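Local structure of putative uncharacterized protein (Mycobacterium tuberculosis, 2ZQ5) at residues A[14-19]-A[38-43]; A[234-239]-A[251-256]; A[295-300]-A[379-384]. The protein probably transfers a sulfuryl group from an activated donor such as PAPS to an acceptor substrate. One frame throughout, in Å; residues are numbered along the deposited sequence.

How the contacts relate
Contact 1 lies far from the other two: its centre is 29 Å from that of contact 2 and 32 Å from that of contact 3, and its atoms come no closer than about 12 Å to either. It joins two N-terminal helices, whereas contacts 2 and 3 lie on the same side of the chain's centre, in and beside the sulfotransferase core. Those two touch, their centres 11 Å apart. Helix 282-304 carries residues 295-300 of contact 3 and packs directly on contact 2: Gln253 NE2 meets Leu297 CD2 at 3.5 Å, and the Phe300 ring lies beside the same amide. Helix 282-304 thus lies between the C-terminal tail and strand 250-255, touching both.

Contact 1: residues A[14-19]-A[38-43]; sequences DELHAS and EALGVL
In the N-terminal helical region of this sulfotransferase, helix 13-24 is packed against helix 36-50 through a small apolar contact centred on Leu40. Leu16 and Leu40 are the residues whose backbones come nearest, with CA to CA 9.8 Å, so only side chains meet between residues 14-19 and 38-43. The methyl CD1 of Leu16 meets CD1 of Leu40 at 4.0 Å, the two side chains meeting at a slant. Leu40 holds its CG anti to the backbone N (chi1 -178°), which carries both of its methyls across to the first helix and lets each find a different neighbour. Leu16 and Leu40 are both buried, and Leu16 is further enclosed by Leu69 of helix 55-81 and Leu44 of helix 36-50.

The imidazole of His17 adds a polar group at the side of this apolar patch. Both ring nitrogens are engaged, ND1 with the carbonyl O of Val13 one helical turn earlier and NE2 with the hydroxyl of Tyr36, so the ring is fixed in its rotation and also tied to the start of the second helix. Phe29 packs edge-to-face with it. Held this way, His17 places CE1, the carbon between its two nitrogens, 4.2 Å from Leu40 CD2.

Contact 2: residues A[234-239]-A[251-256]; sequences SHLFAL and VVQTHR
Leu236 and Gln253 make the closer of two side-chain contacts between the turn after strand 227-231 and strand 250-255, in the alpha/beta core of the sulfotransferase fold. This first contact is apolar against polar: the methyl CD2 of Leu236 rests on the amide nitrogen NE2 of Gln253 at 3.5 Å, the two side chains crossing at about a right angle. Gln253 reaches it because its chain is fully extended, with CG anti to the backbone N (chi1 178°) and chi2 also near 180°, lifting the buried carboxamide off the strand.

The second contact is purely apolar and looser. Leu239, in the first turn of helix 239-245, directs CD1 to CG2 of Val251 at a separation of 4.4 Å. Ala238 stands at the N-cap of that helix, and its N bonds to Ser234 O at 2.9 Å, closing the short turn before it.

Residues 234-239 thus lie over one side of the parallel sheet, where Val251 and Gln253 bond through their backbones to the edge strand 312-316 and Val252 bonds to strand 94-97. Phe312 packs on both Leu239 and Val251, while helix 282-304 brings Arg304 against Gln253.

Contact 3: residues A[295-300]-A[379-384]; sequences RGLERF and ERFAGL
Leu297 of helix 282-304 touches both Phe381 and Leu384 of the C-terminal tail. Its methyl CD1 lies at the edge of the Phe381 ring, near the ring plane, 3.8 Å from Phe381 CD1, with the two side chains at about a right angle. The same methyl is 3.6 Å from OXT of the terminal carboxylate of Leu384. Lower on the side chain, Leu297 CB packs on Leu384 CB at 3.9 Å. Leu384, its CG anti to its own carbonyl carbon (chi1 -55°), turns CD2 towards the helix backbone, where it comes within 3.9 Å of Glu298 CA.

The tail is bent into this position by a type II beta turn from Phe381 to Leu384 just after helix 374-380, closed by Leu384 N bonding to Phe381 O at 2.9 Å; Gly383 has the positive phi (76°) expected at the third position of such a turn.

Further out, Val258 packs on both Leu297 and Phe381. On the helix, Arg299 grips the carboxylate of Glu298 side-on: Arg299 NE bonds to Glu298 OE1 at 2.7 Å, with OE1 somewhat out of the guanidinium plane. Arg299 NH2 meets the syn lone pair of Glu298 OE2 at 3.0 Å, nearly straight, with OE2 in the guanidinium plane. Ser294 packs on Phe381, and Asn301 on Leu384.

Contact 1: residues A[14-19]-A[38-43]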
# COMPACT_ATOMS: atom_id res chain seq x y z
N ASP A 14 16.66 -16.67 -8.06
CA ASP A 14 17.99 -16.75 -7.45
C ASP A 14 18.75 -15.45 -7.63
O ASP A 14 19.40 -14.96 -6.70
CB ASP A 14 18.81 -17.90 -8.06
CG ASP A 14 18.29 -19.27 -7.67
OD1 ASP A 14 17.77 -19.41 -6.54
OD2 ASP A 14 18.42 -20.21 -8.48
N GLU A 15 18.68 -14.88 -8.84
CA GLU A 15 19.38 -13.63 -9.12
C GLU A 15 18.89 -12.50 -8.22
O GLU A 15 19.69 -11.70 -7.74
CB GLU A 15 19.20 -13.23 -10.59
CG GLU A 15 19.86 -14.19 -11.57
CD GLU A 15 19.70 -13.75 -13.01
OE1 GLU A 15 18.67 -13.12 -13.32
OE2 GLU A 15 20.59 -14.06 -13.83
N LEU A 16 17.58 -12.43 -7.99
CA LEU A 16 17.03 -11.38 -7.14
C LEU A 16 17.52 -11.52 -5.70
O LEU A 16 17.85 -10.52 -5.06
CB LEU A 16 15.50 -11.40 -7.20
CG LEU A 16 14.91 -10.89 -8.51
CD1 LEU A 16 13.41 -11.12 -8.53
CD2 LEU A 16 15.23 -9.41 -8.68
N HIS A 17 17.55 -12.75 -5.19
CA HIS A 17 18.03 -12.96 -3.82
C HIS A 17 19.51 -12.57 -3.75
O HIS A 17 19.93 -11.91 -2.81
CB HIS A 17 17.86 -14.43 -3.41
CG HIS A 17 16.47 -14.79 -2.99
ND1 HIS A 17 15.45 -15.00 -3.90
CD2 HIS A 17 15.92 -14.97 -1.77
CE1 HIS A 17 14.33 -15.29 -3.25
NE2 HIS A 17 14.59 -15.28 -1.96
N ALA A 18 20.28 -12.99 -4.74
CA ALA A 18 21.70 -12.67 -4.78
C ALA A 18 21.94 -11.16 -4.83
O ALA A 18 22.82 -10.64 -4.15
CB ALA A 18 22.36 -13.35 -5.97
N SER A 19 21.15 -10.45 -5.64
CA SER A 19 21.30 -9.00 -5.75
C SER A 19 20.94 -8.30 -4.46
O SER A 19 21.55 -7.29 -4.09
CB SER A 19 20.44 -8.45 -6.89
OG SER A 19 20.91 -8.89 -8.15
N GLU A 38 6.74 -18.66 -3.80
CA GLU A 38 5.78 -19.00 -4.85
C GLU A 38 5.26 -17.72 -5.48
O GLU A 38 5.14 -17.62 -6.70
CB GLU A 38 4.59 -19.80 -4.30
CG GLU A 38 3.71 -20.39 -5.41
CD GLU A 38 2.36 -20.89 -4.92
OE1 GLU A 38 2.22 -21.21 -3.72
OE2 GLU A 38 1.43 -20.99 -5.75
N ALA A 39 4.94 -16.74 -4.64
CA ALA A 39 4.42 -15.47 -5.12
C ALA A 39 5.40 -14.81 -6.08
O ALA A 39 5.01 -14.34 -7.15
CB ALA A 39 4.14 -14.55 -3.93
N LEU A 40 6.68 -14.78 -5.71
CA LEU A 40 7.69 -14.17 -6.56
C LEU A 40 7.79 -14.89 -7.90
O LEU A 40 7.91 -14.25 -8.94
CB LEU A 40 9.05 -14.17 -5.84
CG LEU A 40 10.22 -13.52 -6.59
CD1 LEU A 40 9.86 -12.10 -7.00
CD2 LEU A 40 11.45 -13.54 -5.69
N GLY A 41 7.75 -16.22 -7.86
CA GLY A 41 7.83 -16.99 -9.09
C GLY A 41 6.67 -16.71 -10.03
O GLY A 41 6.85 -16.54 -11.23
N VAL A 42 5.47 -16.67 -9.47
CA VAL A 42 4.27 -16.39 -10.26
C VAL A 42 4.34 -14.98 -10.84
O VAL A 42 4.00 -14.75 -12.00
CB VAL A 42 3.00 -16.54 -9.40
CG1 VAL A 42 1.79 -16.02 -10.16
CG2 VAL A 42 2.79 -18.00 -9.04
N LEU A 43 4.79 -14.03 -10.03
CA LEU A 43 4.90 -12.65 -10.47
C LEU A 43 5.93 -12.50 -11.59
O LEU A 43 5.68 -11.80 -12.58
CB LEU A 43 5.27 -11.76 -9.27
CG LEU A 43 5.34 -10.24 -9.50
CD1 LEU A 43 4.03 -9.71 -10.04
CD2 LEU A 43 5.68 -9.57 -8.17

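Contact 2: residues A[234-239]-A[251-256]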
# COMPACT_ATOMS: atom_id res chain seq x y z
N SER A 234 -5.04 -2.97 -0.56
CA SER A 234 -5.15 -4.41 -0.33
C SER A 234 -6.21 -4.80 0.69
O SER A 234 -6.77 -5.90 0.63
CB SER A 234 -3.80 -4.99 0.13
OG SER A 234 -3.51 -4.59 1.46
N HIS A 235 -6.51 -3.90 1.62
CA HIS A 235 -7.48 -4.20 2.65
C HIS A 235 -8.87 -4.51 2.09
O HIS A 235 -9.68 -5.16 2.74
CB HIS A 235 -7.48 -3.05 3.66
CG HIS A 235 -6.13 -2.83 4.28
ND1 HIS A 235 -5.60 -1.59 4.53
CD2 HIS A 235 -5.17 -3.73 4.62
CE1 HIS A 235 -4.37 -1.72 4.99
NE2 HIS A 235 -4.09 -3.01 5.06
N LEU A 236 -9.12 -4.08 0.86
CA LEU A 236 -10.40 -4.37 0.20
C LEU A 236 -10.45 -5.85 -0.17
O LEU A 236 -11.50 -6.49 -0.05
CB LEU A 236 -10.53 -3.57 -1.09
CG LEU A 236 -10.72 -2.06 -1.00
CD1 LEU A 236 -10.61 -1.45 -2.39
CD2 LEU A 236 -12.07 -1.75 -0.37
N PHE A 237 -9.31 -6.37 -0.60
CA PHE A 237 -9.17 -7.76 -1.05
C PHE A 237 -8.88 -8.78 0.04
O PHE A 237 -9.15 -9.97 -0.13
CB PHE A 237 -8.01 -7.85 -2.07
CG PHE A 237 -8.17 -6.97 -3.28
CD1 PHE A 237 -8.62 -7.51 -4.48
CD2 PHE A 237 -7.82 -5.63 -3.23
CE1 PHE A 237 -8.73 -6.71 -5.62
CE2 PHE A 237 -7.92 -4.82 -4.36
CZ PHE A 237 -8.38 -5.36 -5.56
N ALA A 238 -8.31 -8.32 1.14
CA ALA A 238 -7.89 -9.22 2.21
C ALA A 238 -8.52 -8.97 3.57
O ALA A 238 -7.87 -9.15 4.60
CB ALA A 238 -6.37 -9.16 2.33
N LEU A 239 -9.78 -8.58 3.58
CA LEU A 239 -10.44 -8.30 4.84
C LEU A 239 -10.44 -9.48 5.81
O LEU A 239 -10.26 -9.30 7.01
CB LEU A 239 -11.87 -7.81 4.60
CG LEU A 239 -12.62 -7.42 5.88
CD1 LEU A 239 -11.87 -6.32 6.62
CD2 LEU A 239 -14.03 -6.97 5.51
N VAL A 251 -12.25 -0.50 10.73
CA VAL A 251 -12.06 -0.30 9.30
C VAL A 251 -12.92 0.81 8.72
O VAL A 251 -14.13 0.83 8.91
CB VAL A 251 -12.36 -1.61 8.55
CG1 VAL A 251 -12.04 -1.46 7.08
CG2 VAL A 251 -11.56 -2.76 9.16
N VAL A 252 -12.27 1.72 8.00
CA VAL A 252 -12.96 2.84 7.36
C VAL A 252 -12.78 2.74 5.85
O VAL A 252 -11.65 2.69 5.35
CB VAL A 252 -12.37 4.21 7.81
CG1 VAL A 252 -13.12 5.34 7.13
CG2 VAL A 252 -12.45 4.33 9.32
N GLN A 253 -13.89 2.70 5.12
CA GLN A 253 -13.85 2.62 3.67
C GLN A 253 -14.37 3.91 3.05
O GLN A 253 -15.43 4.41 3.42
CB GLN A 253 -14.71 1.45 3.17
CG GLN A 253 -14.75 1.35 1.65
CD GLN A 253 -15.62 0.22 1.16
OE1 GLN A 253 -16.64 -0.10 1.77
NE2 GLN A 253 -15.24 -0.38 0.04
N THR A 254 -13.61 4.44 2.10
CA THR A 254 -14.01 5.66 1.41
C THR A 254 -14.82 5.27 0.18
O THR A 254 -14.63 4.19 -0.39
CB THR A 254 -12.79 6.49 0.97
OG1 THR A 254 -11.89 5.66 0.22
CG2 THR A 254 -12.06 7.04 2.19
N HIS A 255 -15.72 6.15 -0.23
CA HIS A 255 -16.58 5.89 -1.38
C HIS A 255 -16.70 7.08 -2.31
O HIS A 255 -16.72 8.23 -1.87
CB HIS A 255 -17.99 5.52 -0.90
CG HIS A 255 -18.05 4.25 -0.11
ND1 HIS A 255 -18.10 3.01 -0.70
CD2 HIS A 255 -18.06 4.03 1.23
CE1 HIS A 255 -18.14 2.08 0.24
NE2 HIS A 255 -18.12 2.67 1.41
N ARG A 256 -16.78 6.79 -3.60
CA ARG A 256 -16.95 7.81 -4.62
C ARG A 256 -17.38 7.06 -5.88
O ARG A 256 -16.78 6.04 -6.22
CB ARG A 256 -15.64 8.55 -4.88
CG ARG A 256 -15.80 9.81 -5.70
CD ARG A 256 -14.48 10.50 -5.91
NE ARG A 256 -14.64 11.79 -6.58
CZ ARG A 256 -13.63 12.60 -6.89
NH1 ARG A 256 -12.38 12.26 -6.59
NH2 ARG A 256 -13.87 13.76 -7.48

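Contact 3: residues A[295-300]-A[379-384]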
# COMPACT_ATOMS: atom_id res chain seq x y z
N ARG A 295 -13.30 -6.23 -8.50
CA ARG A 295 -13.06 -7.40 -7.65
C ARG A 295 -12.80 -6.92 -6.22
O ARG A 295 -13.34 -7.47 -5.26
CB ARG A 295 -11.86 -8.22 -8.15
CG ARG A 295 -12.20 -9.15 -9.30
CD ARG A 295 -11.07 -10.13 -9.61
NE ARG A 295 -9.93 -9.51 -10.29
CZ ARG A 295 -8.78 -9.18 -9.70
NH1 ARG A 295 -8.59 -9.41 -8.41
NH2 ARG A 295 -7.82 -8.64 -10.43
N GLY A 296 -11.97 -5.89 -6.08
CA GLY A 296 -11.66 -5.37 -4.76
C GLY A 296 -12.89 -4.93 -3.99
O GLY A 296 -13.09 -5.33 -2.84
N LEU A 297 -13.73 -4.12 -4.62
CA LEU A 297 -14.93 -3.64 -3.95
C LEU A 297 -15.93 -4.77 -3.66
O LEU A 297 -16.55 -4.80 -2.60
CB LEU A 297 -15.60 -2.54 -4.79
CG LEU A 297 -14.79 -1.24 -4.85
CD1 LEU A 297 -15.44 -0.28 -5.84
CD2 LEU A 297 -14.72 -0.61 -3.47
N GLU A 298 -16.06 -5.71 -4.60
CA GLU A 298 -16.98 -6.83 -4.41
C GLU A 298 -16.49 -7.74 -3.29
O GLU A 298 -17.27 -8.15 -2.43
CB GLU A 298 -17.13 -7.61 -5.71
CG GLU A 298 -18.18 -8.72 -5.68
CD GLU A 298 -17.72 -9.95 -4.92
OE1 GLU A 298 -16.57 -10.38 -5.14
OE2 GLU A 298 -18.51 -10.51 -4.13
N ARG A 299 -15.19 -8.04 -3.28
CA ARG A 299 -14.63 -8.90 -2.25
C ARG A 299 -14.74 -8.28 -0.86
O ARG A 299 -14.95 -8.99 0.13
CB ARG A 299 -13.16 -9.22 -2.56
CG ARG A 299 -12.95 -10.13 -3.76
CD ARG A 299 -13.41 -11.56 -3.49
NE ARG A 299 -14.87 -11.68 -3.44
CZ ARG A 299 -15.52 -12.74 -2.98
NH1 ARG A 299 -14.85 -13.80 -2.52
NH2 ARG A 299 -16.84 -12.75 -2.97
N PHE A 300 -14.60 -6.96 -0.78
CA PHE A 300 -14.71 -6.28 0.51
C PHE A 300 -16.15 -6.40 1.01
O PHE A 300 -16.38 -6.71 2.17
CB PHE A 300 -14.33 -4.80 0.38
CG PHE A 300 -14.21 -4.09 1.71
CD1 PHE A 300 -13.14 -4.37 2.56
CD2 PHE A 300 -15.15 -3.14 2.10
CE1 PHE A 300 -13.02 -3.71 3.79
CE2 PHE A 300 -15.04 -2.48 3.33
CZ PHE A 300 -13.97 -2.77 4.17
N GLU A 379 -22.03 0.05 -15.05
CA GLU A 379 -22.48 -1.34 -15.09
C GLU A 379 -21.57 -2.26 -14.27
O GLU A 379 -22.05 -3.02 -13.43
CB GLU A 379 -22.53 -1.83 -16.55
CG GLU A 379 -22.65 -3.34 -16.73
CD GLU A 379 -24.05 -3.87 -16.53
OE1 GLU A 379 -24.94 -3.12 -16.08
OE2 GLU A 379 -24.28 -5.06 -16.84
N ARG A 380 -20.27 -2.19 -14.52
CA ARG A 380 -19.31 -3.03 -13.81
C ARG A 380 -19.30 -2.76 -12.31
O ARG A 380 -19.11 -3.68 -11.51
CB ARG A 380 -17.90 -2.80 -14.38
CG ARG A 380 -16.86 -3.83 -13.93
CD ARG A 380 -17.22 -5.22 -14.42
NE ARG A 380 -16.19 -6.22 -14.15
CZ ARG A 380 -15.07 -6.36 -14.86
NH1 ARG A 380 -14.83 -5.57 -15.90
NH2 ARG A 380 -14.20 -7.30 -14.53
N PHE A 381 -19.53 -1.51 -11.93
CA PHE A 381 -19.53 -1.14 -10.52
C PHE A 381 -20.91 -0.96 -9.89
O PHE A 381 -21.04 -0.32 -8.85
CB PHE A 381 -18.68 0.12 -10.34
CG PHE A 381 -17.21 -0.14 -10.56
CD1 PHE A 381 -16.39 -0.49 -9.49
CD2 PHE A 381 -16.66 -0.11 -11.84
CE1 PHE A 381 -15.05 -0.82 -9.69
CE2 PHE A 381 -15.33 -0.44 -12.06
CZ PHE A 381 -14.52 -0.80 -10.98
N ALA A 382 -21.93 -1.55 -10.51
CA ALA A 382 -23.28 -1.46 -9.97
C ALA A 382 -23.30 -2.00 -8.54
O ALA A 382 -22.85 -3.13 -8.30
CB ALA A 382 -24.24 -2.25 -10.85
N GLY A 383 -23.80 -1.20 -7.61
CA GLY A 383 -23.87 -1.61 -6.22
C GLY A 383 -22.55 -1.57 -5.45
O GLY A 383 -22.51 -1.95 -4.28
N LEU A 384 -21.49 -1.10 -6.09
CA LEU A 384 -20.18 -1.03 -5.45
C LEU A 384 -19.72 0.40 -5.16
O LEU A 384 -20.37 1.34 -5.65
CB LEU A 384 -19.14 -1.73 -6.33
CG LEU A 384 -19.44 -3.18 -6.72
CD1 LEU A 384 -18.37 -3.70 -7.67
CD2 LEU A 384 -19.53 -4.04 -5.47
OXT LEU A 384 -18.70 0.55 -4.45